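Local coordinates for protein putative tetrapyrrole (Corrin/porphyrin) methylase (Bacteroides fragilis, PDB 3FFY) that probably methylates the 2'-hydroxyl of a cytidine ribose in 16S rRNA with S-adenosyl-L-methionine, and is represented here by its C-terminal part alone, at residues R44-Y49 against I108-I113; V72-E77 against G104-V109. One frame throughout, in Å; residues are numbered along the deposited sequence. Where two conformers were deposited one is given.

In the fold
Contacts 1 and 2 are the two flanks of one strand, 106-110. It lies between strands 45-50 and 71-77 in the mixed sheet of this C-terminal part, and is antiparallel to both. The two contacts share I108 and V109, and their centres are about 11 Å apart. They also touch through side chains: Y49 CE1 is 3.5 Å from V107 CG2, and V47 CG1 is 3.6 Å from V107 CG1. On one face F48, I108 and L110 meet helix 55-66. On the other V47, S75, V107 and V109 meet helix 6-12. Neither contact can be tied to a cofactor or RNA site, and both belong to the buried centre of the domain.

Contact 1: R44-Y49 against I108-I113; sequences RTMVFY and IVLAGI
M46 and F48 pair with L110 and I108 as antiparallel, hydrogen-bonded pairs. Four backbone bonds join them. M46 N gives to L110 O at 2.8 Å, and L110 N returns a bond to M46 O at 2.9 Å. F48 and I108 exchange the same two bonds. V47 and V109 form the non-hydrogen-bonded pair between.

Apolar side chains meet on both faces. On the M46 face, the selenomethionine chain bends at chi3 (-75°), which brings CE to 3.5 Å from L110 CD2. The two side chains lie side by side and point the same way. F48 CE2 stands 4.1 Å from L110 CD2, and the edge of the ring faces I108 O. On the V47 face, T45 CG2 and V109 CG1 are pressed to 3.2 Å, tighter than usual for two methyls.

Beyond the L110 pair a water joins the segments. It donates to T45 OG1 at 2.9 Å and accepts from G112 N at 2.8 Å. T45 OG1 also bonds to P16 O.

Strand 45-50 runs parallel to strand 20-24 on its other edge, so the sheet of this methylase domain is mixed. I108 and L110 pack on helix 55-66, and V47 and V109 on helix 6-12.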
loop_
_atom_site.group_PDB
_atom_site.type_symbol
_atom_site.label_atom_id
_atom_site.label_comp_id
_atom_site.label_asym_id
_atom_site.label_seq_id
_atom_site.Cartn_x
_atom_site.Cartn_y
_atom_site.Cartn_z
ATOM N N ARG A 44 8.753 8.020 -16.679
ATOM C CA ARG A 44 9.007 7.295 -15.422
ATOM C C ARG A 44 8.044 7.791 -14.334
ATOM O O ARG A 44 7.618 8.922 -14.366
ATOM C CB ARG A 44 10.458 7.484 -14.934
ATOM C CG ARG A 44 11.589 6.995 -15.884
ATOM C CD ARG A 44 12.902 7.740 -15.540
ATOM N NE ARG A 44 14.092 7.377 -16.335
ATOM C CZ ARG A 44 15.252 7.034 -15.802
ATOM N NH1 ARG A 44 15.383 7.009 -14.486
ATOM N NH2 ARG A 44 16.272 6.713 -16.582
ATOM N N THR A 45 7.738 6.912 -13.369
ATOM C CA THR A 45 7.057 7.282 -12.124
ATOM C C THR A 45 7.836 8.425 -11.470
ATOM O O THR A 45 9.042 8.434 -11.484
ATOM C CB THR A 45 7.007 6.089 -11.172
ATOM O OG1 THR A 45 6.297 5.031 -11.824
ATOM C CG2 THR A 45 6.324 6.445 -9.846
HETATM N N MSE A 46 7.120 9.392 -10.922
HETATM C CA MSE A 46 7.700 10.549 -10.262
HETATM C C MSE A 46 7.314 10.468 -8.816
HETATM O O MSE A 46 6.186 10.074 -8.496
HETATM C CB MSE A 46 7.148 11.813 -10.883
HETATM C CG MSE A 46 7.736 11.992 -12.275
HETATM SE SE MSE A 46 6.711 13.114 -13.356
HETATM C CE MSE A 46 5.257 11.840 -13.715
ATOM N N VAL A 47 8.232 10.853 -7.943
ATOM C CA VAL A 47 7.946 10.850 -6.516
ATOM C C VAL A 47 8.192 12.239 -5.973
ATOM O O VAL A 47 9.258 12.854 -6.220
ATOM C CB VAL A 47 8.828 9.838 -5.737
ATOM C CG1 VAL A 47 8.475 9.911 -4.212
ATOM C CG2 VAL A 47 8.661 8.419 -6.357
ATOM N N PHE A 48 7.180 12.737 -5.270
ATOM C CA PHE A 48 7.203 14.073 -4.650
ATOM C C PHE A 48 6.823 13.945 -3.173
ATOM O O PHE A 48 6.091 13.029 -2.786
ATOM C CB PHE A 48 6.137 14.985 -5.263
ATOM C CG PHE A 48 6.181 15.092 -6.774
ATOM C CD1 PHE A 48 6.853 16.141 -7.390
ATOM C CD2 PHE A 48 5.497 14.179 -7.553
ATOM C CE1 PHE A 48 6.863 16.240 -8.787
ATOM C CE2 PHE A 48 5.500 14.264 -8.937
ATOM C CZ PHE A 48 6.187 15.289 -9.553
ATOM N N TYR A 49 7.289 14.911 -2.380
ATOM C CA TYR A 49 6.844 15.139 -0.993
ATOM C C TYR A 49 5.986 16.377 -0.974
ATOM O O TYR A 49 6.246 17.335 -1.723
ATOM C CB TYR A 49 8.036 15.346 -0.055
ATOM C CG TYR A 49 8.858 14.110 0.240
ATOM C CD1 TYR A 49 8.282 12.869 0.309
ATOM C CD2 TYR A 49 10.212 14.202 0.492
ATOM C CE1 TYR A 49 9.040 11.751 0.628
ATOM C CE2 TYR A 49 10.959 13.089 0.822
ATOM C CZ TYR A 49 10.351 11.869 0.875
ATOM O OH TYR A 49 11.061 10.741 1.195
ATOM N N ILE A 108 3.677 11.686 -2.769
ATOM C CA ILE A 108 2.908 11.511 -3.951
ATOM C C ILE A 108 3.732 10.698 -4.934
ATOM O O ILE A 108 4.872 11.075 -5.272
ATOM C CB ILE A 108 2.511 12.875 -4.619
ATOM C CG1 ILE A 108 1.889 13.802 -3.572
ATOM C CG2 ILE A 108 1.575 12.614 -5.859
ATOM C CD1 ILE A 108 1.673 15.302 -4.029
ATOM N N VAL A 109 3.150 9.581 -5.378
ATOM C CA VAL A 109 3.756 8.739 -6.426
ATOM C C VAL A 109 2.861 8.840 -7.641
ATOM O O VAL A 109 1.706 8.386 -7.621
ATOM C CB VAL A 109 3.919 7.276 -5.986
ATOM C CG1 VAL A 109 4.674 6.417 -7.093
ATOM C CG2 VAL A 109 4.684 7.257 -4.684
ATOM N N LEU A 110 3.383 9.504 -8.673
ATOM C CA LEU A 110 2.663 9.853 -9.888
ATOM C C LEU A 110 3.179 8.996 -11.057
ATOM O O LEU A 110 4.370 8.935 -11.334
ATOM C CB LEU A 110 2.917 11.337 -10.223
ATOM C CG LEU A 110 2.147 11.954 -11.419
ATOM C CD1 LEU A 110 0.566 11.967 -11.234
ATOM C CD2 LEU A 110 2.742 13.364 -11.765
ATOM N N ALA A 111 2.252 8.367 -11.743
ATOM C CA ALA A 111 2.533 7.590 -12.954
ATOM C C ALA A 111 3.096 8.499 -14.027
ATOM O O ALA A 111 2.675 9.669 -14.180
ATOM C CB ALA A 111 1.231 6.852 -13.449
ATOM N N GLY A 112 4.088 7.991 -14.742
ATOM C CA GLY A 112 4.576 8.718 -15.911
ATOM C C GLY A 112 3.668 8.589 -17.133
ATOM O O GLY A 112 2.634 7.927 -17.099
ATOM N N ILE A 113 4.102 9.182 -18.239
ATOM C CA ILE A 113 3.424 9.070 -19.530
ATOM C C ILE A 113 3.822 7.743 -20.165
ATOM O O ILE A 113 2.937 6.937 -20.463
ATOM C CB ILE A 113 3.832 10.304 -20.427
ATOM C CG1 ILE A 113 2.826 10.623 -21.545
ATOM C CG2 ILE A 113 5.202 10.091 -21.003
ATOM C CD1 ILE A 113 3.065 12.048 -22.254
HETATM O O HOH W 1 4.630 5.351 -14.150
#

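Contact 2: V72-E77 against G104-V109; sequences VSVSRE and GEIVIV
V74 and I108 face each other as a non-hydrogen-bonded pair, with the hydrogen-bonded pairs S73-V109 and S75-V107 before and after it. The short strand axes come within 4.7 Å, with their directions 155° apart. V109 N gives an almost linear bond to S73 O at 2.8 Å. The return bond, S73 N to V109 O, has the same length but is more bent, at 140°. S75 N gives to V107 O, and V107 N gives to S75 O, at 2.9 Å each. Strand 71-77 thus takes the second edge of the central strand 106-110 in this part of a tetrapyrrole methylase family protein.

The V74 side chain spans two partners on one face of the sheet. Its CG1 sits 3.8 Å from I106 CB, the two side chains crossing at a slant. Its CG2 lies 4.1 Å from I108 CG1, and here the side chains run side by side in the same direction. V72 CG2 is anti to the backbone N and meets I108 CG2 at 3.5 Å. S73, S75, V107 and V109 occupy the other face, towards helix 6-12. There S73 CB is 4.2 Å from V109 CB.

Beyond the paired residues, the R76 chain runs past G104 and E105. Its CG, anti to the backbone N (chi1 -172°), lies 3.9 Å from E105 O; CD then passes near G104 N.

The contact is held by backbone bonds and branched aliphatic side chains. S75 and R76 take their polar partners from strand 82-87, the next strand of the sheet: S75 OG bonds to T85 OG1, and R76 NH1 makes a salt bridge to E84 OE1. G104 N is buried here and has no partner in the model, which is probably unfavourable.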
loop_
_atom_site.group_PDB
_atom_site.type_symbol
_atom_site.label_atom_id
_atom_site.label_comp_id
_atom_site.label_asym_id
_atom_site.label_seq_id
_atom_site.Cartn_x
_atom_site.Cartn_y
_atom_site.Cartn_z
ATOM N N VAL A 72 -2.144 7.952 -9.712
ATOM C CA VAL A 72 -1.412 8.541 -8.642
ATOM C C VAL A 72 -1.696 7.785 -7.357
ATOM O O VAL A 72 -2.740 7.079 -7.232
ATOM C CB VAL A 72 -1.842 10.007 -8.474
ATOM C CG1 VAL A 72 -3.381 10.099 -8.129
ATOM C CG2 VAL A 72 -0.936 10.777 -7.480
ATOM N N SER A 73 -0.772 7.906 -6.404
ATOM C CA SER A 73 -0.879 7.264 -5.083
ATOM C C SER A 73 -0.395 8.303 -4.084
ATOM O O SER A 73 0.720 8.828 -4.247
ATOM C CB SER A 73 0.069 6.056 -4.995
ATOM O OG SER A 73 -0.222 5.248 -3.868
ATOM N N VAL A 74 -1.176 8.550 -3.040
ATOM C CA VAL A 74 -0.750 9.451 -1.995
ATOM C C VAL A 74 -0.682 8.645 -0.699
ATOM O O VAL A 74 -1.636 7.914 -0.334
ATOM C CB VAL A 74 -1.658 10.699 -1.914
ATOM C CG1 VAL A 74 -1.374 11.477 -0.598
ATOM C CG2 VAL A 74 -1.501 11.557 -3.224
ATOM N N SER A 75 0.476 8.717 -0.063
ATOM C CA SER A 75 0.773 7.879 1.066
ATOM C C SER A 75 1.293 8.657 2.267
ATOM O O SER A 75 2.066 9.642 2.175
ATOM C CB SER A 75 1.823 6.799 0.720
ATOM O OG SER A 75 1.311 5.900 -0.233
ATOM N N ARG A 76 0.921 8.120 3.411
ATOM C CA ARG A 76 1.393 8.633 4.651
ATOM C C ARG A 76 2.008 7.505 5.437
ATOM O O ARG A 76 1.443 6.407 5.566
ATOM C CB ARG A 76 0.211 9.248 5.378
ATOM C CG ARG A 76 0.622 9.981 6.615
ATOM C CD ARG A 76 -0.571 10.449 7.332
ATOM N NE ARG A 76 -0.314 10.308 8.751
ATOM C CZ ARG A 76 -1.081 9.624 9.592
ATOM N NH1 ARG A 76 -2.191 9.021 9.162
ATOM N NH2 ARG A 76 -0.746 9.556 10.878
ATOM N N GLU A 77 3.210 7.749 5.916
ATOM C CA GLU A 77 3.917 6.735 6.633
ATOM C C GLU A 77 3.534 6.822 8.114
ATOM O O GLU A 77 3.858 7.802 8.766
ATOM C CB GLU A 77 5.409 6.919 6.455
ATOM C CG GLU A 77 6.154 5.990 7.370
ATOM C CD GLU A 77 7.662 6.114 7.304
ATOM O OE1 GLU A 77 8.277 5.847 8.364
ATOM O OE2 GLU A 77 8.225 6.463 6.229
ATOM N N GLY A 104 -0.783 14.352 7.225
ATOM C CA GLY A 104 0.568 14.513 7.690
ATOM C C GLY A 104 1.322 14.809 6.466
ATOM O O GLY A 104 0.726 14.892 5.401
ATOM N N GLU A 105 2.614 14.996 6.593
ATOM C CA GLU A 105 3.429 15.014 5.411
ATOM C C GLU A 105 3.135 13.738 4.602
ATOM O O GLU A 105 3.029 12.626 5.151
ATOM C CB GLU A 105 4.922 15.108 5.739
ATOM C CG GLU A 105 5.781 15.524 4.508
ATOM C CD GLU A 105 5.602 16.993 4.102
ATOM O OE1 GLU A 105 4.912 17.794 4.829
ATOM O OE2 GLU A 105 6.164 17.333 3.023
ATOM N N ILE A 106 2.956 13.926 3.299
ATOM C CA ILE A 106 2.664 12.811 2.424
ATOM C C ILE A 106 3.702 12.711 1.321
ATOM O O ILE A 106 4.500 13.616 1.112
ATOM C CB ILE A 106 1.227 12.890 1.852
ATOM C CG1 ILE A 106 0.950 14.251 1.178
ATOM C CG2 ILE A 106 0.207 12.657 2.999
ATOM C CD1 ILE A 106 0.284 15.317 2.175
ATOM N N VAL A 107 3.660 11.569 0.658
ATOM C CA VAL A 107 4.435 11.256 -0.510
ATOM C C VAL A 107 3.397 11.069 -1.609
ATOM O O VAL A 107 2.341 10.410 -1.410
ATOM C CB VAL A 107 5.248 9.901 -0.341
ATOM C CG1 VAL A 107 6.100 9.586 -1.587
ATOM C CG2 VAL A 107 6.072 9.890 0.958
ATOM N N ILE A 108 3.677 11.686 -2.769
ATOM C CA ILE A 108 2.908 11.511 -3.951
ATOM C C ILE A 108 3.732 10.698 -4.934
ATOM O O ILE A 108 4.872 11.075 -5.272
ATOM C CB ILE A 108 2.511 12.875 -4.619
ATOM C CG1 ILE A 108 1.889 13.802 -3.572
ATOM C CG2 ILE A 108 1.575 12.614 -5.859
ATOM C CD1 ILE A 108 1.673 15.302 -4.029
ATOM N N VAL A 109 3.150 9.581 -5.378
ATOM C CA VAL A 109 3.756 8.739 -6.426
ATOM C C VAL A 109 2.861 8.840 -7.641
ATOM O O VAL A 109 1.706 8.386 -7.621
ATOM C CB VAL A 109 3.919 7.276 -5.986
ATOM C CG1 VAL A 109 4.674 6.417 -7.093
ATOM C CG2 VAL A 109 4.684 7.257 -4.684
#